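Local coordinates for protein putative NADPH:quinone reductase (Bacillus thuringiensis, PDB 3GMS) that is of uncharacterised function but probably reduces quinone-like substrates using NADPH, at residues Leu287-Leu290 with Val291-Glu294; Leu140-Gln143 with Arg144-Leu148; Arg94-Gly97 with Thr98-Tyr102; Asp273-Ser276 with Pro277-Gln281; Gln249-Trp252 with Ala253-Val256. All coordinates share one frame; numbering follows the deposited sequence. Where two conformers were deposited one is given.

Interaction 1 of 5, residues Leu287-Leu290 with Val291-Glu294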
# COMPACT_ATOMS: atom_id res chain seq x y z
N LEU A 287 13.00 -5.88 -1.83
CA LEU A 287 12.06 -5.31 -2.80
C LEU A 287 12.83 -4.49 -3.84
O LEU A 287 12.55 -4.60 -5.02
CB LEU A 287 11.05 -4.39 -2.10
CG LEU A 287 10.08 -5.06 -1.11
CD1 LEU A 287 9.37 -3.95 -0.31
CD2 LEU A 287 9.08 -5.86 -1.86
N ILE A 288 13.83 -3.73 -3.37
CA ILE A 288 14.64 -2.90 -4.27
C ILE A 288 15.35 -3.80 -5.32
O ILE A 288 15.33 -3.48 -6.50
CB ILE A 288 15.63 -2.04 -3.48
CG1 ILE A 288 14.86 -0.88 -2.79
CG2 ILE A 288 16.79 -1.54 -4.38
CD1 ILE A 288 15.71 -0.15 -1.73
N ARG A 289 15.94 -4.92 -4.88
CA ARG A 289 16.52 -5.88 -5.83
C ARG A 289 15.50 -6.39 -6.85
O ARG A 289 15.82 -6.48 -8.03
CB ARG A 289 17.16 -7.09 -5.14
CG ARG A 289 18.15 -6.75 -4.06
CD ARG A 289 19.17 -5.73 -4.46
NE ARG A 289 20.09 -5.58 -3.33
CZ ARG A 289 19.96 -4.67 -2.37
NH1 ARG A 289 18.99 -3.76 -2.41
NH2 ARG A 289 20.85 -4.66 -1.37
N LEU A 290 14.28 -6.70 -6.39
CA LEU A 290 13.21 -7.19 -7.27
C LEU A 290 12.82 -6.15 -8.34
O LEU A 290 12.60 -6.49 -9.52
CB LEU A 290 11.96 -7.61 -6.49
CG LEU A 290 12.09 -8.89 -5.66
CD1 LEU A 290 10.85 -9.11 -4.80
CD2 LEU A 290 12.40 -10.12 -6.55
N VAL A 291 12.79 -4.89 -7.93
CA VAL A 291 12.55 -3.80 -8.88
C VAL A 291 13.73 -3.63 -9.84
O VAL A 291 13.53 -3.53 -11.05
CB VAL A 291 12.24 -2.47 -8.16
CG1 VAL A 291 12.05 -1.31 -9.20
CG2 VAL A 291 10.96 -2.62 -7.35
N GLU A 292 14.95 -3.63 -9.30
CA GLU A 292 16.16 -3.48 -10.14
C GLU A 292 16.22 -4.57 -11.20
O GLU A 292 16.57 -4.28 -12.36
CB GLU A 292 17.41 -3.55 -9.31
CG GLU A 292 17.76 -2.29 -8.63
CD GLU A 292 18.89 -2.48 -7.65
OE1 GLU A 292 19.01 -3.59 -7.06
OE2 GLU A 292 19.64 -1.52 -7.45
N ASN A 293 15.89 -5.80 -10.82
CA ASN A 293 15.95 -6.97 -11.73
C ASN A 293 14.76 -7.05 -12.64
O ASN A 293 14.61 -8.01 -13.39
CB ASN A 293 16.04 -8.28 -10.94
CG ASN A 293 17.31 -8.40 -10.13
OD1 ASN A 293 18.22 -7.56 -10.24
ND2 ASN A 293 17.36 -9.42 -9.26
N GLU A 294 13.87 -6.07 -12.55
CA GLU A 294 12.63 -6.06 -13.35
C GLU A 294 11.65 -7.23 -13.10
O GLU A 294 10.81 -7.52 -13.95
CB GLU A 294 12.97 -5.86 -14.84
CG GLU A 294 13.56 -4.45 -15.10
CD GLU A 294 13.97 -4.19 -16.55
OE1 GLU A 294 14.46 -5.12 -17.23
OE2 GLU A 294 13.82 -3.04 -17.00

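Interaction 2 of 5, residues Leu140-Gln143 with Arg144-Leu148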
# COMPACT_ATOMS: atom_id res chain seq x y z
N LEU A 140 0.76 -15.37 5.30
CA LEU A 140 0.21 -16.59 4.70
C LEU A 140 1.29 -17.65 4.47
O LEU A 140 0.96 -18.84 4.38
CB LEU A 140 -0.51 -16.30 3.38
CG LEU A 140 -1.70 -15.34 3.39
CD1 LEU A 140 -2.08 -15.03 1.93
CD2 LEU A 140 -2.91 -15.88 4.16
N ASN A 141 2.54 -17.23 4.38
CA ASN A 141 3.66 -18.10 4.05
C ASN A 141 3.31 -19.10 2.95
O ASN A 141 3.32 -20.33 3.17
CB ASN A 141 4.14 -18.84 5.30
CG ASN A 141 5.42 -19.59 5.06
OD1 ASN A 141 6.15 -19.32 4.09
ND2 ASN A 141 5.70 -20.56 5.92
N LEU A 142 2.98 -18.56 1.78
CA LEU A 142 2.50 -19.38 0.66
C LEU A 142 3.59 -20.32 0.18
O LEU A 142 4.77 -19.95 0.07
CB LEU A 142 2.01 -18.52 -0.50
CG LEU A 142 0.78 -17.62 -0.22
CD1 LEU A 142 0.71 -16.56 -1.35
CD2 LEU A 142 -0.52 -18.43 -0.06
N GLN A 143 3.16 -21.52 -0.16
CA GLN A 143 4.06 -22.57 -0.62
C GLN A 143 3.93 -22.72 -2.12
O GLN A 143 2.95 -22.29 -2.71
CB GLN A 143 3.71 -23.91 0.07
CG GLN A 143 3.98 -23.92 1.59
CD GLN A 143 5.39 -23.45 1.95
OE1 GLN A 143 6.39 -24.06 1.56
NE2 GLN A 143 5.47 -22.37 2.72
N ARG A 144 4.94 -23.32 -2.74
CA ARG A 144 4.90 -23.61 -4.16
C ARG A 144 3.55 -24.25 -4.57
O ARG A 144 3.07 -25.19 -3.94
CB ARG A 144 6.09 -24.50 -4.58
CG ARG A 144 6.09 -24.92 -6.07
CD ARG A 144 7.33 -25.77 -6.45
NE ARG A 144 8.55 -24.96 -6.54
CZ ARG A 144 8.91 -24.24 -7.61
NH1 ARG A 144 10.03 -23.53 -7.57
NH2 ARG A 144 8.15 -24.21 -8.71
N ASN A 145 2.92 -23.68 -5.58
CA ASN A 145 1.64 -24.16 -6.12
C ASN A 145 0.38 -23.90 -5.28
O ASN A 145 -0.72 -24.32 -5.66
CB ASN A 145 1.74 -25.63 -6.56
CG ASN A 145 2.77 -25.82 -7.66
OD1 ASN A 145 2.89 -25.00 -8.57
ND2 ASN A 145 3.53 -26.89 -7.56
N ASP A 146 0.51 -23.19 -4.16
CA ASP A 146 -0.70 -22.83 -3.44
C ASP A 146 -1.57 -21.98 -4.34
O ASP A 146 -1.08 -21.26 -5.23
CB ASP A 146 -0.43 -22.04 -2.13
CG ASP A 146 0.03 -22.93 -0.97
OD1 ASP A 146 -0.18 -24.17 -1.01
OD2 ASP A 146 0.60 -22.37 0.00
N VAL A 147 -2.87 -22.04 -4.07
CA VAL A 147 -3.85 -21.24 -4.77
C VAL A 147 -4.33 -20.07 -3.89
O VAL A 147 -4.94 -20.28 -2.83
CB VAL A 147 -5.01 -22.09 -5.16
CG1 VAL A 147 -5.98 -21.29 -5.97
CG2 VAL A 147 -4.49 -23.28 -5.94
N LEU A 148 -4.01 -18.85 -4.34
CA LEU A 148 -4.35 -17.60 -3.62
C LEU A 148 -5.48 -16.89 -4.35
O LEU A 148 -5.40 -16.73 -5.59
CB LEU A 148 -3.11 -16.68 -3.55
CG LEU A 148 -3.39 -15.32 -2.90
CD1 LEU A 148 -3.68 -15.56 -1.43
CD2 LEU A 148 -2.19 -14.38 -3.08

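Interaction 3 of 5, residues Arg94-Gly97 with Thr98-Tyr102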
# COMPACT_ATOMS: atom_id res chain seq x y z
N ARG A 94 7.80 6.14 8.34
CA ARG A 94 7.47 5.93 9.77
C ARG A 94 7.85 7.11 10.64
O ARG A 94 8.27 6.93 11.81
CB ARG A 94 8.14 4.63 10.28
CG ARG A 94 7.75 3.41 9.48
CD ARG A 94 8.45 2.10 9.88
NE ARG A 94 8.29 1.76 11.30
CZ ARG A 94 8.80 0.66 11.84
NH1 ARG A 94 9.43 -0.22 11.07
NH2 ARG A 94 8.67 0.44 13.15
N GLY A 95 7.71 8.30 10.08
CA GLY A 95 7.96 9.55 10.81
C GLY A 95 6.80 10.46 10.52
O GLY A 95 5.62 10.07 10.67
N GLU A 96 7.12 11.68 10.11
CA GLU A 96 6.08 12.66 9.81
C GLU A 96 5.32 12.37 8.54
O GLU A 96 5.79 11.64 7.67
CB GLU A 96 6.68 14.06 9.69
CG GLU A 96 7.30 14.52 11.00
CD GLU A 96 7.98 15.85 10.86
OE1 GLU A 96 8.60 16.11 9.80
OE2 GLU A 96 7.90 16.64 11.83
N GLY A 97 4.14 13.00 8.42
CA GLY A 97 3.38 12.94 7.17
C GLY A 97 4.18 13.41 6.00
O GLY A 97 4.96 14.36 6.08
N THR A 98 3.99 12.76 4.86
CA THR A 98 4.88 13.06 3.74
C THR A 98 4.40 14.14 2.82
O THR A 98 5.15 14.58 1.94
CB THR A 98 5.22 11.83 2.91
OG1 THR A 98 4.01 11.31 2.32
CG2 THR A 98 5.93 10.70 3.75
N TRP A 99 3.14 14.56 2.94
CA TRP A 99 2.67 15.57 2.02
C TRP A 99 3.07 16.95 2.50
O TRP A 99 2.22 17.79 2.85
CB TRP A 99 1.17 15.51 1.87
CG TRP A 99 0.69 14.23 1.22
CD1 TRP A 99 1.41 13.12 0.88
CD2 TRP A 99 -0.68 13.95 0.88
NE1 TRP A 99 0.55 12.15 0.29
CE2 TRP A 99 -0.72 12.66 0.30
CE3 TRP A 99 -1.87 14.69 0.99
CZ2 TRP A 99 -1.93 12.08 -0.15
CZ3 TRP A 99 -3.06 14.11 0.55
CH2 TRP A 99 -3.07 12.82 -0.01
N GLN A 100 4.37 17.16 2.54
CA GLN A 100 4.93 18.44 2.95
C GLN A 100 6.30 18.59 2.33
O GLN A 100 6.87 17.64 1.80
CB GLN A 100 4.99 18.57 4.49
CG GLN A 100 5.89 17.58 5.16
CD GLN A 100 5.95 17.81 6.69
OE1 GLN A 100 6.00 18.96 7.16
NE2 GLN A 100 5.95 16.71 7.46
N GLU A 101 6.84 19.80 2.44
CA GLU A 101 8.05 20.15 1.75
C GLU A 101 9.22 19.40 2.36
O GLU A 101 10.09 18.89 1.63
CB GLU A 101 8.28 21.67 1.86
CG GLU A 101 9.50 22.19 1.12
CD GLU A 101 9.54 23.72 1.06
OE1 GLU A 101 8.60 24.40 1.57
OE2 GLU A 101 10.52 24.21 0.45
N TYR A 102 9.26 19.35 3.69
CA TYR A 102 10.32 18.69 4.41
C TYR A 102 9.76 17.68 5.40
O TYR A 102 8.87 18.00 6.19
CB TYR A 102 11.12 19.70 5.24
CG TYR A 102 11.75 20.82 4.43
CD1 TYR A 102 12.92 20.60 3.72
CD2 TYR A 102 11.17 22.08 4.41
CE1 TYR A 102 13.54 21.64 2.99
CE2 TYR A 102 11.77 23.14 3.70
CZ TYR A 102 12.95 22.90 3.00
OH TYR A 102 13.59 23.89 2.30
O HOH W 1 9.23 18.49 8.86

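Interaction 4 of 5, residues Asp273-Ser276 with Pro277-Gln281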
# COMPACT_ATOMS: atom_id res chain seq x y z
N ASP A 273 5.95 -3.06 13.74
CA ASP A 273 6.34 -3.15 15.15
C ASP A 273 6.73 -4.55 15.59
O ASP A 273 7.26 -4.67 16.69
CB ASP A 273 5.22 -2.65 16.05
CG ASP A 273 5.06 -1.13 16.01
OD1 ASP A 273 5.98 -0.43 15.57
OD2 ASP A 273 4.00 -0.64 16.46
N GLU A 274 6.45 -5.57 14.76
CA GLU A 274 6.68 -7.00 15.05
C GLU A 274 8.03 -7.49 14.56
O GLU A 274 8.47 -8.62 14.88
CB GLU A 274 5.56 -7.81 14.41
CG GLU A 274 4.26 -7.62 15.22
CD GLU A 274 3.00 -8.19 14.54
OE1 GLU A 274 3.05 -8.78 13.44
OE2 GLU A 274 1.94 -8.06 15.18
N VAL A 275 8.69 -6.63 13.80
CA VAL A 275 10.02 -6.99 13.27
C VAL A 275 11.05 -5.95 13.68
O VAL A 275 10.70 -4.80 13.96
CB VAL A 275 9.99 -7.18 11.71
CG1 VAL A 275 9.01 -8.25 11.36
CG2 VAL A 275 9.68 -5.84 10.98
N SER A 276 12.33 -6.33 13.71
CA SER A 276 13.37 -5.37 14.05
C SER A 276 13.56 -4.35 12.90
O SER A 276 13.25 -4.64 11.77
CB SER A 276 14.71 -6.07 14.29
OG SER A 276 15.15 -6.68 13.09
N PRO A 277 14.16 -3.20 13.21
CA PRO A 277 14.54 -2.28 12.15
C PRO A 277 15.47 -2.95 11.14
O PRO A 277 15.40 -2.68 9.94
CB PRO A 277 15.26 -1.16 12.92
CG PRO A 277 14.58 -1.16 14.25
CD PRO A 277 14.35 -2.61 14.54
N TYR A 278 16.32 -3.85 11.62
CA TYR A 278 17.26 -4.55 10.78
C TYR A 278 16.48 -5.36 9.74
O TYR A 278 16.75 -5.28 8.53
CB TYR A 278 18.14 -5.47 11.62
CG TYR A 278 19.08 -6.29 10.78
CD1 TYR A 278 20.30 -5.75 10.34
CD2 TYR A 278 18.74 -7.59 10.39
CE1 TYR A 278 21.17 -6.51 9.53
CE2 TYR A 278 19.59 -8.35 9.57
CZ TYR A 278 20.80 -7.80 9.14
OH TYR A 278 21.65 -8.55 8.35
N LYS A 279 15.50 -6.13 10.22
CA LYS A 279 14.69 -6.95 9.32
C LYS A 279 13.86 -6.09 8.35
O LYS A 279 13.66 -6.45 7.17
CB LYS A 279 13.75 -7.87 10.10
CG LYS A 279 12.88 -8.66 9.14
CD LYS A 279 12.22 -9.90 9.69
CE LYS A 279 11.36 -10.49 8.59
NZ LYS A 279 11.00 -11.87 8.88
N TRP A 280 13.33 -4.99 8.89
CA TRP A 280 12.52 -4.05 8.09
C TRP A 280 13.41 -3.50 6.94
O TRP A 280 13.02 -3.57 5.78
CB TRP A 280 12.00 -2.96 9.03
CG TRP A 280 10.96 -2.04 8.46
CD1 TRP A 280 9.60 -2.26 8.42
CD2 TRP A 280 11.18 -0.77 7.87
NE1 TRP A 280 8.98 -1.18 7.83
CE2 TRP A 280 9.91 -0.24 7.51
CE3 TRP A 280 12.32 0.01 7.66
CZ2 TRP A 280 9.77 1.02 6.89
CZ3 TRP A 280 12.18 1.26 7.04
CH2 TRP A 280 10.90 1.75 6.69
N GLN A 281 14.62 -3.02 7.25
CA GLN A 281 15.56 -2.57 6.20
C GLN A 281 15.95 -3.67 5.21
O GLN A 281 15.98 -3.42 4.00
CB GLN A 281 16.83 -1.99 6.80
CG GLN A 281 16.67 -0.71 7.57
CD GLN A 281 16.43 0.52 6.69
OE1 GLN A 281 16.77 0.56 5.49
NE2 GLN A 281 15.88 1.55 7.29

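Interaction 5 of 5, residues Gln249-Trp252 with Ala253-Val256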
# COMPACT_ATOMS: atom_id res chain seq x y z
N GLN A 249 -18.06 -5.28 7.98
CA GLN A 249 -17.29 -6.42 8.49
C GLN A 249 -17.77 -7.71 7.85
O GLN A 249 -18.97 -7.89 7.63
CB GLN A 249 -17.51 -6.56 10.01
CG GLN A 249 -16.45 -5.92 10.96
CD GLN A 249 -15.13 -5.59 10.27
OE1 GLN A 249 -14.88 -4.42 9.97
NE2 GLN A 249 -14.30 -6.60 10.01
N VAL A 250 -16.85 -8.63 7.55
CA VAL A 250 -17.26 -9.99 7.19
C VAL A 250 -17.89 -10.68 8.38
O VAL A 250 -17.70 -10.27 9.53
CB VAL A 250 -16.10 -10.88 6.62
CG1 VAL A 250 -15.47 -10.25 5.39
CG2 VAL A 250 -15.02 -11.20 7.68
N ASN A 251 -18.64 -11.74 8.11
CA ASN A 251 -19.21 -12.57 9.15
C ASN A 251 -18.15 -13.52 9.74
O ASN A 251 -18.11 -14.71 9.44
CB ASN A 251 -20.42 -13.32 8.62
CG ASN A 251 -21.35 -13.78 9.73
OD1 ASN A 251 -20.94 -14.01 10.88
ND2 ASN A 251 -22.62 -13.94 9.39
N TRP A 252 -17.30 -12.97 10.61
CA TRP A 252 -16.22 -13.71 11.24
C TRP A 252 -16.64 -15.04 11.86
O TRP A 252 -15.95 -16.06 11.73
CB TRP A 252 -15.49 -12.84 12.31
CG TRP A 252 -14.87 -11.56 11.77
CD1 TRP A 252 -15.33 -10.29 11.95
CD2 TRP A 252 -13.67 -11.43 10.96
NE1 TRP A 252 -14.52 -9.39 11.30
CE2 TRP A 252 -13.49 -10.06 10.70
CE3 TRP A 252 -12.74 -12.35 10.45
CZ2 TRP A 252 -12.43 -9.57 9.92
CZ3 TRP A 252 -11.67 -11.86 9.68
CH2 TRP A 252 -11.52 -10.48 9.44
N ALA A 253 -17.77 -15.03 12.58
CA ALA A 253 -18.24 -16.25 13.26
C ALA A 253 -18.57 -17.40 12.28
O ALA A 253 -18.15 -18.55 12.48
CB ALA A 253 -19.46 -15.93 14.16
N GLU A 254 -19.29 -17.07 11.22
CA GLU A 254 -19.67 -18.08 10.23
C GLU A 254 -18.48 -18.58 9.43
O GLU A 254 -18.38 -19.77 9.14
CB GLU A 254 -20.71 -17.53 9.26
CG GLU A 254 -22.01 -17.18 9.95
CD GLU A 254 -23.21 -17.45 9.08
OE1 GLU A 254 -24.29 -17.75 9.67
OE2 GLU A 254 -23.07 -17.38 7.82
N ILE A 255 -17.59 -17.68 9.06
CA ILE A 255 -16.41 -18.10 8.33
C ILE A 255 -15.71 -19.23 9.11
O ILE A 255 -15.27 -20.21 8.52
CB ILE A 255 -15.44 -16.92 8.04
CG1 ILE A 255 -16.05 -16.01 6.97
CG2 ILE A 255 -14.07 -17.43 7.61
CD1 ILE A 255 -15.30 -14.69 6.82
N VAL A 256 -15.64 -19.10 10.44
CA VAL A 256 -14.97 -20.09 11.30
C VAL A 256 -15.79 -21.37 11.48
O VAL A 256 -15.25 -22.47 11.33
CB VAL A 256 -14.57 -19.49 12.69
CG1 VAL A 256 -14.14 -20.59 13.68
CG2 VAL A 256 -13.45 -18.48 12.52

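Interaction 1 of 5, residues Leu287-Leu290 with Val291-Glu294
The carbonyl oxygen of Ile288 takes the shortest bond here, from Glu292 N to Ile288 O at 2.8 Å, running close to straight with an N-H...O angle of 166°. The same oxygen is brushed by the glutamate side chain, whose CG stands 3.4 Å from Ile288 O. Two further i to i+4 bonds flank it: Val291 N to Leu287 O, and Asn293 N to Arg289 O at 2.9 Å. These are the closing bonds of helix 277-292. Glu294 then leaves with positive phi (62°), and its N turns back to Val291 O at 3.0 Å, which marks the end as a Schellman motif.

Val291 lays its CG2 against the turn below, 3.4 Å from Leu287 O. Glu292 runs extended beyond CG and slants across Ile288, its CD 4.0 Å from Ile288 CG2. Arg289 lies alongside Glu292 and points the same way. Its guanidinium is turned 58° from the carboxylate, and NE stays 4.4 Å from Glu292 OE1, which is too far for a salt bridge; because Arg289 was modelled in two conformers, even this approach is doubtful. Asn293 folds its amide back over the helix end, with CG 3.2 Å from Arg289 O, while ND2 makes a weak hydrogen bond to Gln295. Inward, Leu287 and Leu290 pack on Trp133 of helix 127-139, and Val291 meets Phe298. The end of the helix is thus fixed chiefly by backbone bonds and by leucines on its buried side, and the Arg289-Glu292 pair, at this distance, would probably add no more than a weak attraction.

Interaction 2 of 5, residues Leu140-Gln143 with Arg144-Leu148
Both Gln143 and Asp146 carry CG beside the backbone N and anti to the carbonyl carbon (chi1 -66° and -78°), and this lays the two side chains next to each other, pointing the same way. The aspartate turns OD2 onto the backbone of Gln143: Gln143 N donates to Asp146 OD2 at 2.7 Å, nearly straight but from above the carboxylate plane. In return Asp146 N donates to Gln143 O at 3.0 Å. The second bond closes a type II beta turn from Gln143 to Asp146, with Asn145 at its positive-phi position, so the carboxylate and the backbone clasp the turn together. Gln143 bends at chi2 and swings its amide back, so that NE2 reaches Asn141 O at 3.0 Å.

The turn carries the chain from helix 127-139 into strand 147-150, which lies inside the parallel sheet of the Rossmann-type fold. Below it the leucines meet at about right angles: Leu148 sends CD1 to Leu140 CD1 at 3.8 Å and CD2 to Leu142 CD1 at 4.0 Å. Leu140 and Leu148 also rest on Ala216 of the neighbouring strand 214-219, and Leu142 and Leu148 on Phe170. From strand 214-219, Asp215 OD2 accepts from Val147 N.

Interaction 3 of 5, residues Arg94-Gly97 with Thr98-Tyr102
Gln100 starts with CB directed toward residues 94-97, with CG set between the backbone N and the carbonyl carbon (chi1 63°), and from there the chain runs out extended. CG comes within 3.5 Å of Gly97 O, and CD passes the same oxygen at 3.6 Å. At the tip, NE2 closes on it: Gln100 NE2 donates to Gly97 O at 2.9 Å, in the carbonyl plane, with an N-H...O angle of 152°. NE2 also lies 3.5 Å from Glu96 CB. The two side chains cross at about a right angle, and the amide and carboxylate planes are 34° apart. OE1, the other amide atom, takes a hydrogen bond from Lys25 NZ, so both ends of the amide are used and its rotation is fixed.

Glu96 is tied to the far end of the loop by a water that donates both to Glu96 OE1 at 2.6 Å and to Tyr102 O at 2.7 Å; its OE2 pairs with Lys104 in a salt bridge. Between Gly97 and Gln100, Trp99 centres an inverse gamma turn with a weak bond from Gln100 N to Thr98 O.

The loop joins strand 89-92 to strand 102-106 in the GroES-like region. Trp99 packs against helix 46-49 and Arg42 of strand 34-43, while Arg42 also binds the carbonyls of Thr98 and Gln100, and Tyr102 stacks with Phe36.

Interaction 4 of 5, residues Asp273-Ser276 with Pro277-Gln281
Ser276 is the N-cap of helix 277-292, and the residues on either side of the cap complete a hydrophobic staple: Val275, just before it, closes on Trp280 in the first turn. Val275 crosses Trp280 at about a right angle, with its CG2 4.2 Å from Trp280 CB and near the plane of the indole, at the ring's edge. Its other methyl faces Lys279, likewise crossing at about a right angle; Val275 CG1 lies 4.0 Å from Lys279 CD. The lysine chain is fully extended, so its aliphatic part flanks the valine while NZ goes on to a salt bridge with Glu138.

With OG lying between its backbone N and carbonyl carbon (chi1 64°), the serine hydroxyl is brought over the helix start. Its carbonyl meanwhile begins the regular bonding, as Trp280 N donates to Ser276 O at 2.9 Å. Trp280, with CG anti to the backbone N, throws its indole away from the cap toward Val111 of strand 110-112; NE1 donates to Asn272 OD1, linking back to helix 268-274. The capping bond itself runs from Lys279 N to Ser276 OG, 2.9 Å long with an N-H...O angle of 164°.

Interaction 5 of 5, residues Gln249-Trp252 with Ala253-Val256
Val250 and Ile255 make the apolar touch, crossing at about a right angle with Val250 CG2 3.6 Å from Ile255 CD1. Beside them Asn251 grips the first turn twice. Ile255 N donates to Asn251 O at 3.0 Å in an almost linear bond of 171°, and Glu254 N makes a weak, long bond to Asn251 OD1 at 3.5 Å. The amide lies nearly parallel to the Glu254 carboxylate, 13° between planes, and its ND2 is 3.3 Å from Glu254 CG. Asn251 is therefore the N-cap of helix 252-257, and the Val250-Ile255 pair across it is a hydrophobic staple.

The cap is shaped by the chain before it: Asn251 centres an inverse gamma turn, with a weak bond from Trp252 N to Val250 O. Next to that turn the indole lies over the valine, with Val250 CG2 3.4 Å above the centre of one face of the Trp252 ring, a CH-pi contact. Farther out, Asn227 of helix 223-231 accepts from Asn251 N through OD1, and the Val250 and Ile255 side chains also touch Asn227. Val250 and Ile255 reach Phe239 of strand 237-241, Trp252 rests on Ala263 and Ile265 of strand 262-265, and Glu254 OE2 forms a salt bridge with Lys258.

In the fold
Interactions 1 and 4 hold the two ends of one helix, 277-292: a serine N-cap at the surface start, a Schellman motif at the partly buried finish. Interaction 5 repeats the cap and staple of interaction 4 on helix 252-257, but its capping bond is weak and its staple is buried against the sheet. Interaction 2, a surface turn, feeds a strand of that same parallel sheet and uses a carboxylate to hold backbone. Interaction 3, in the GroES-like region, relies on an amide and a water instead. Interactions 3 and 4 are the one pair that touch: Arg94 meets Trp280 in a cation-pi contact, Arg94 NH1 3.3 Å from Trp280 CD1, joining the two family regions.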